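Uncharacterized protein (Bacteroides vulgatus, PDB 4FMR) is of unknown function but, pairing an HU/IHF-like domain with an immunoglobulin-like one, probably binds DNA as a dimer. Local coordinates at the interface of chains A and B. Coordinates in Å, arbitrary orientation; residue numbers count along the deposited sequence, not the author numbering. Chains: chain A/B, uncharacterized hypothetical protein.

Contact 1: the interface of chains A and B. Residues chain A 61, 65, 79-80, 106; chain B 79-80, 106.
Strands 80-87 and 101-108 of each chain, with the loop residue Leu79 just ahead of the first, meet across the two-fold axis, and helix 51-69 of chain A closes over the side of the patch. At the middle, A:Phe80 and B:Phe80 present the same edge, CD2 and CE2, to each other; CE2 of A:Phe80 lies 3.6 Å from CD2 of B:Phe80. The planes are inclined at 64° and the centroids stand 5.5 Å apart, an edge-to-face pairing. In A:Phe80 CG sits between the backbone N and the carbonyl carbon (chi1 63°), and B:Phe80 has the same rotamer, which turns both rings towards the axis.

B:Leu79 drives its CD1 methyl among three groups of chain A. CG1 of A:Val65 approaches to 3.8 Å of this CD1, CZ at the rim of A:Phe80 touches it equally closely, and the methyl CE of selenomethionine A:Met61, bent inwards at chi3, lies on its other flank. The reciprocal Leu79-to-ring contact places A:Leu79 CD1 3.8 Å from B:Phe80 CZ.

Farther along the axis, the side chain of A:Leu106 crosses that of B:Phe80 at about a right angle and rests its CD1 3.7 Å from CB of B:Phe80. The two Leu106 side chains meet directly through their beta carbons. Paired waters span their backbones: water 1 lies 2.7 Å from A:Leu106 O and also contacts B:Leu106 N, while water 2 joins A:Leu106 N to B:Leu106 O, so the main chains are linked through solvent here. The patch forms a hydrophobic core on the two-fold axis and probably holds together the HU-like dimer.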
HETATM    1  N   MSE A  61     -13.521  12.777   8.308  1.00 33.80           N
HETATM    2  CA  MSE A  61     -13.424  11.610   7.443  0.70 34.68           C
HETATM    3  C   MSE A  61     -12.265  10.684   7.890  1.00 36.53           C
HETATM    4  O   MSE A  61     -12.423   9.470   7.872  1.00 34.79           O
HETATM    5  CB  MSE A  61     -13.232  12.054   5.988  0.70 37.68           C
HETATM    6  CG  MSE A  61     -13.388  10.919   4.993  0.70 46.52           C
HETATM    7 SE   MSE A  61     -12.443  11.282   3.349  0.53 56.49          SE
HETATM    8  CE  MSE A  61     -10.579  11.339   4.095  0.70 52.81           C
ATOM      9  N   VAL A  65     -12.671   6.704   9.081  1.00 33.20           N
ATOM     10  CA  VAL A  65     -11.930   5.666   8.361  1.00 32.20           C
ATOM     11  C   VAL A  65     -10.968   4.933   9.319  1.00 34.94           C
ATOM     12  O   VAL A  65     -10.968   3.700   9.309  1.00 33.50           O
ATOM     13  CB  VAL A  65     -11.203   6.225   7.119  1.00 35.09           C
ATOM     14  CG1 VAL A  65     -10.256   5.186   6.506  1.00 33.98           C
ATOM     15  CG2 VAL A  65     -12.222   6.693   6.077  1.00 35.24           C
ATOM     16  N   LEU A  79     -10.151   6.787  -3.842  1.00 37.40           N
ATOM     17  CA  LEU A  79      -8.687   6.787  -3.867  1.00 36.29           C
ATOM     18  C   LEU A  79      -8.058   5.465  -3.460  1.00 37.63           C
ATOM     19  O   LEU A  79      -6.996   5.115  -3.984  1.00 37.71           O
ATOM     20  CB  LEU A  79      -8.120   7.879  -2.934  1.00 36.06           C
ATOM     21  CG  LEU A  79      -8.342   9.323  -3.330  1.00 40.46           C
ATOM     22  CD1 LEU A  79      -7.723  10.240  -2.295  1.00 39.98           C
ATOM     23  CD2 LEU A  79      -7.772   9.626  -4.760  1.00 40.65           C
ATOM     24  N   PHE A  80      -8.625   4.782  -2.463  1.00 32.21           N
ATOM     25  CA  PHE A  80      -7.979   3.566  -1.992  1.00 31.83           C
ATOM     26  C   PHE A  80      -8.944   2.581  -1.372  1.00 34.01           C
ATOM     27  O   PHE A  80     -10.087   2.894  -1.052  1.00 33.08           O
ATOM     28  CB  PHE A  80      -6.897   3.916  -0.937  1.00 33.77           C
ATOM     29  CG  PHE A  80      -7.436   4.558   0.328  1.00 36.86           C
ATOM     30  CD1 PHE A  80      -7.962   3.777   1.360  1.00 42.06           C
ATOM     31  CD2 PHE A  80      -7.412   5.939   0.491  1.00 38.45           C
ATOM     32  CE1 PHE A  80      -8.502   4.373   2.508  1.00 43.96           C
ATOM     33  CE2 PHE A  80      -7.925   6.538   1.651  1.00 42.27           C
ATOM     34  CZ  PHE A  80      -8.481   5.754   2.646  1.00 42.33           C
ATOM     35  N   LEU A 106      -2.931  -0.769   2.122  1.00 33.40           N
ATOM     36  CA  LEU A 106      -3.667   0.091   1.206  1.00 33.20           C
ATOM     37  C   LEU A 106      -3.361  -0.222  -0.229  1.00 33.74           C
ATOM     38  O   LEU A 106      -2.206  -0.441  -0.596  1.00 32.78           O
ATOM     39  CB  LEU A 106      -3.333   1.571   1.470  1.00 33.70           C
ATOM     40  CG  LEU A 106      -3.575   2.105   2.878  1.00 38.56           C
ATOM     41  CD1 LEU A 106      -2.800   3.361   3.089  1.00 38.79           C
ATOM     42  CD2 LEU A 106      -5.054   2.359   3.126  1.00 41.26           C
TER
ATOM     43  N   LEU B  79      -4.266   9.788   6.511  1.00 34.96           N
ATOM     44  CA  LEU B  79      -4.574   8.386   6.268  1.00 33.49           C
ATOM     45  C   LEU B  79      -3.518   7.664   5.460  1.00 36.41           C
ATOM     46  O   LEU B  79      -3.387   6.457   5.618  1.00 38.43           O
ATOM     47  CB  LEU B  79      -5.924   8.238   5.527  1.00 32.66           C
ATOM     48  CG  LEU B  79      -7.191   8.565   6.316  1.00 35.43           C
ATOM     49  CD1 LEU B  79      -8.399   8.322   5.472  1.00 33.65           C
ATOM     50  CD2 LEU B  79      -7.287   7.742   7.617  1.00 34.81           C
ATOM     51  N   PHE B  80      -2.825   8.341   4.553  1.00 31.25           N
ATOM     52  CA  PHE B  80      -1.857   7.661   3.689  1.00 30.06           C
ATOM     53  C   PHE B  80      -0.823   8.591   3.088  1.00 32.97           C
ATOM     54  O   PHE B  80      -1.046   9.787   2.970  1.00 32.05           O
ATOM     55  CB  PHE B  80      -2.586   6.958   2.502  1.00 31.57           C
ATOM     56  CG  PHE B  80      -3.319   7.892   1.556  1.00 33.77           C
ATOM     57  CD1 PHE B  80      -2.636   8.556   0.535  1.00 37.24           C
ATOM     58  CD2 PHE B  80      -4.672   8.164   1.733  1.00 36.20           C
ATOM     59  CE1 PHE B  80      -3.279   9.512  -0.255  1.00 38.85           C
ATOM     60  CE2 PHE B  80      -5.335   9.069   0.895  1.00 40.08           C
ATOM     61  CZ  PHE B  80      -4.628   9.748  -0.083  1.00 39.23           C
ATOM     62  N   LEU B 106       0.741   2.918  -1.993  1.00 29.38           N
ATOM     63  CA  LEU B 106       0.165   3.598  -0.852  1.00 29.68           C
ATOM     64  C   LEU B 106       0.646   3.009   0.452  1.00 32.30           C
ATOM     65  O   LEU B 106       0.763   1.797   0.591  1.00 33.74           O
ATOM     66  CB  LEU B 106      -1.376   3.572  -0.913  1.00 29.99           C
ATOM     67  CG  LEU B 106      -2.012   4.280  -2.121  1.00 33.83           C
ATOM     68  CD1 LEU B 106      -3.343   3.726  -2.392  1.00 33.95           C
ATOM     69  CD2 LEU B 106      -2.090   5.811  -1.923  1.00 33.14           C
TER
HETATM   70  O   HOH W   1      -0.351   0.165  -2.516  1.00 33.40           O
HETATM   71  O   HOH W   2       0.084  -0.284   2.238  1.00 33.60           O

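Contact 2: the interface of chains A and B. Residues chain A 6, 8, 119, 121; chain B 69, 84, 86, 102.
A:Leu6, on strand 4-12, sends its CD1 branch between strands 80-87 and 101-108 of chain B and its CD2 branch towards the end of helix 51-70. CD1 meets B:Ile102 tip to tip, 3.6 Å from the branch methyl CG2, and also touches CB of B:Ala84. CD2 packs 3.5 Å from the backbone O of B:Leu69. CG of A:Leu6 lies opposite its carbonyl carbon (chi1 -61°), and the extended chi2 of 174° carries the forked end into chain B.

B:Phe86 offers the outer part of its ring. CE1 lies 3.9 Å from A:Leu6 CD1, while CB of A:Ala8 lies to one side of the ring plane, just beyond the CE2-CZ rim, 3.8 Å from CE2. A:Val121 reaches the rim from the same side as A:Ala8, its CG2 methyl 3.8 Å from CE1. A leucine here lacks the flat rim that meets A:Leu6, A:Ala8 and A:Val121, and would probably leave A:Ala8 with less to pack against and A:Val121 less firmly held.

B:Ile102 extends the apolar surface with its terminal CD1, which contacts A:Thr119 CG2 at 3.8 Å and lies as close to A:Val121 CG2. Strands 4-12 and 119-126 of chain A thus grip the neighbouring chain through methyl groups set against B:Ile102 and the ring of B:Phe86, and the site is likely to reinforce the dimer at its flank.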
ATOM      1  N   LEU A   6       4.088  12.142 -16.112  1.00 34.54           N
ATOM      2  CA  LEU A   6       5.068  11.617 -15.165  1.00 33.40           C
ATOM      3  C   LEU A   6       6.435  11.655 -15.848  1.00 38.31           C
ATOM      4  O   LEU A   6       6.588  11.118 -16.952  1.00 37.31           O
ATOM      5  CB  LEU A   6       4.718  10.173 -14.668  1.00 32.17           C
ATOM      6  CG  LEU A   6       3.406   9.942 -13.918  1.00 32.05           C
ATOM      7  CD1 LEU A   6       3.188   8.488 -13.658  1.00 28.78           C
ATOM      8  CD2 LEU A   6       3.361  10.688 -12.624  1.00 30.30           C
ATOM      9  N   ALA A   8      10.316  10.540 -15.991  1.00 39.69           N
ATOM     10  CA  ALA A   8      11.045   9.386 -15.467  1.00 39.74           C
ATOM     11  C   ALA A   8      12.470   9.271 -15.980  1.00 42.54           C
ATOM     12  O   ALA A   8      12.733   9.498 -17.158  1.00 41.27           O
ATOM     13  CB  ALA A   8      10.295   8.091 -15.810  1.00 40.39           C
ATOM     14  N   THR A 119      -2.713   9.373 -18.200  1.00 38.95           N
ATOM     15  CA  THR A 119      -1.359   9.782 -17.824  1.00 37.14           C
ATOM     16  C   THR A 119      -0.343   9.231 -18.838  1.00 40.63           C
ATOM     17  O   THR A 119      -0.441   8.079 -19.265  1.00 40.26           O
ATOM     18  CB  THR A 119      -1.080   9.318 -16.382  1.00 37.67           C
ATOM     19  OG1 THR A 119      -2.116   9.830 -15.545  1.00 35.56           O
ATOM     20  CG2 THR A 119       0.271   9.783 -15.840  1.00 31.40           C
ATOM     21  N   VAL A 121       4.051   9.037 -19.801  1.00 38.58           N
ATOM     22  CA  VAL A 121       5.375   9.003 -19.183  1.00 37.27           C
ATOM     23  C   VAL A 121       6.361   9.714 -20.103  1.00 40.92           C
ATOM     24  O   VAL A 121       6.494   9.359 -21.273  1.00 40.77           O
ATOM     25  CB  VAL A 121       5.823   7.546 -18.849  1.00 39.75           C
ATOM     26  CG1 VAL A 121       7.236   7.508 -18.252  1.00 39.11           C
ATOM     27  CG2 VAL A 121       4.822   6.862 -17.916  1.00 37.41           C
TER
ATOM     28  N   LEU B  69      -0.762  13.143  -7.864  1.00 30.32           N
ATOM     29  CA  LEU B  69      -0.093  11.863  -8.056  1.00 29.11           C
ATOM     30  C   LEU B  69       0.293  11.614  -9.501  1.00 34.03           C
ATOM     31  O   LEU B  69       1.405  11.132  -9.778  1.00 33.49           O
ATOM     32  CB  LEU B  69      -1.008  10.729  -7.581  1.00 27.98           C
ATOM     33  CG  LEU B  69      -1.131  10.581  -6.080  1.00 30.80           C
ATOM     34  CD1 LEU B  69      -2.306   9.733  -5.725  1.00 29.14           C
ATOM     35  CD2 LEU B  69       0.180  10.077  -5.455  1.00 28.62           C
ATOM     36  N   ALA B  84       3.390   7.762  -7.371  1.00 28.88           N
ATOM     37  CA  ALA B  84       3.351   6.955  -8.600  1.00 28.59           C
ATOM     38  C   ALA B  84       4.598   6.056  -8.675  1.00 33.71           C
ATOM     39  O   ALA B  84       5.715   6.472  -8.301  1.00 30.20           O
ATOM     40  CB  ALA B  84       3.294   7.866  -9.835  1.00 29.08           C
ATOM     41  N   PHE B  86       6.380   2.630 -11.310  1.00 31.53           N
ATOM     42  CA  PHE B  86       6.405   1.993 -12.636  1.00 32.47           C
ATOM     43  C   PHE B  86       6.636   0.486 -12.562  1.00 37.72           C
ATOM     44  O   PHE B  86       7.344   0.001 -11.679  1.00 35.63           O
ATOM     45  CB  PHE B  86       7.515   2.625 -13.507  1.00 33.71           C
ATOM     46  CG  PHE B  86       7.374   4.126 -13.635  1.00 35.38           C
ATOM     47  CD1 PHE B  86       6.270   4.689 -14.278  1.00 36.82           C
ATOM     48  CD2 PHE B  86       8.321   4.985 -13.073  1.00 38.12           C
ATOM     49  CE1 PHE B  86       6.135   6.075 -14.389  1.00 36.74           C
ATOM     50  CE2 PHE B  86       8.190   6.371 -13.203  1.00 40.12           C
ATOM     51  CZ  PHE B  86       7.096   6.905 -13.857  1.00 37.02           C
ATOM     52  N   ILE B 102       1.776   2.066 -14.884  1.00 33.52           N
ATOM     53  CA  ILE B 102       1.785   2.967 -13.755  1.00 32.14           C
ATOM     54  C   ILE B 102       0.822   2.421 -12.712  1.00 37.54           C
ATOM     55  O   ILE B 102      -0.228   1.879 -13.052  1.00 38.29           O
ATOM     56  CB  ILE B 102       1.390   4.415 -14.184  1.00 34.65           C
ATOM     57  CG1 ILE B 102       2.191   4.931 -15.402  1.00 35.50           C
ATOM     58  CG2 ILE B 102       1.411   5.410 -12.992  1.00 33.36           C
ATOM     59  CD1 ILE B 102       1.550   6.211 -16.085  1.00 39.70           C
TER

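The centres of the C-alpha atoms of contact 1 and contact 2 lie about 20 Å apart along one two-fold symmetric interface. Both draw on strands 80-87 and 101-108 of chain B: the Phe80 and Leu106 positions serve contact 1, whereas those at Ala84, Phe86 and Ile102 serve contact 2. The helix beginning at residue 51 takes part in each, from chain A in contact 1 and from chain B in contact 2. Contact 1 straddles the axis, whereas contact 2 lies on the flank and has its twin on the opposite side. Both are apolar patches of one interface and would probably fix the relative orientation of the HU-like domains.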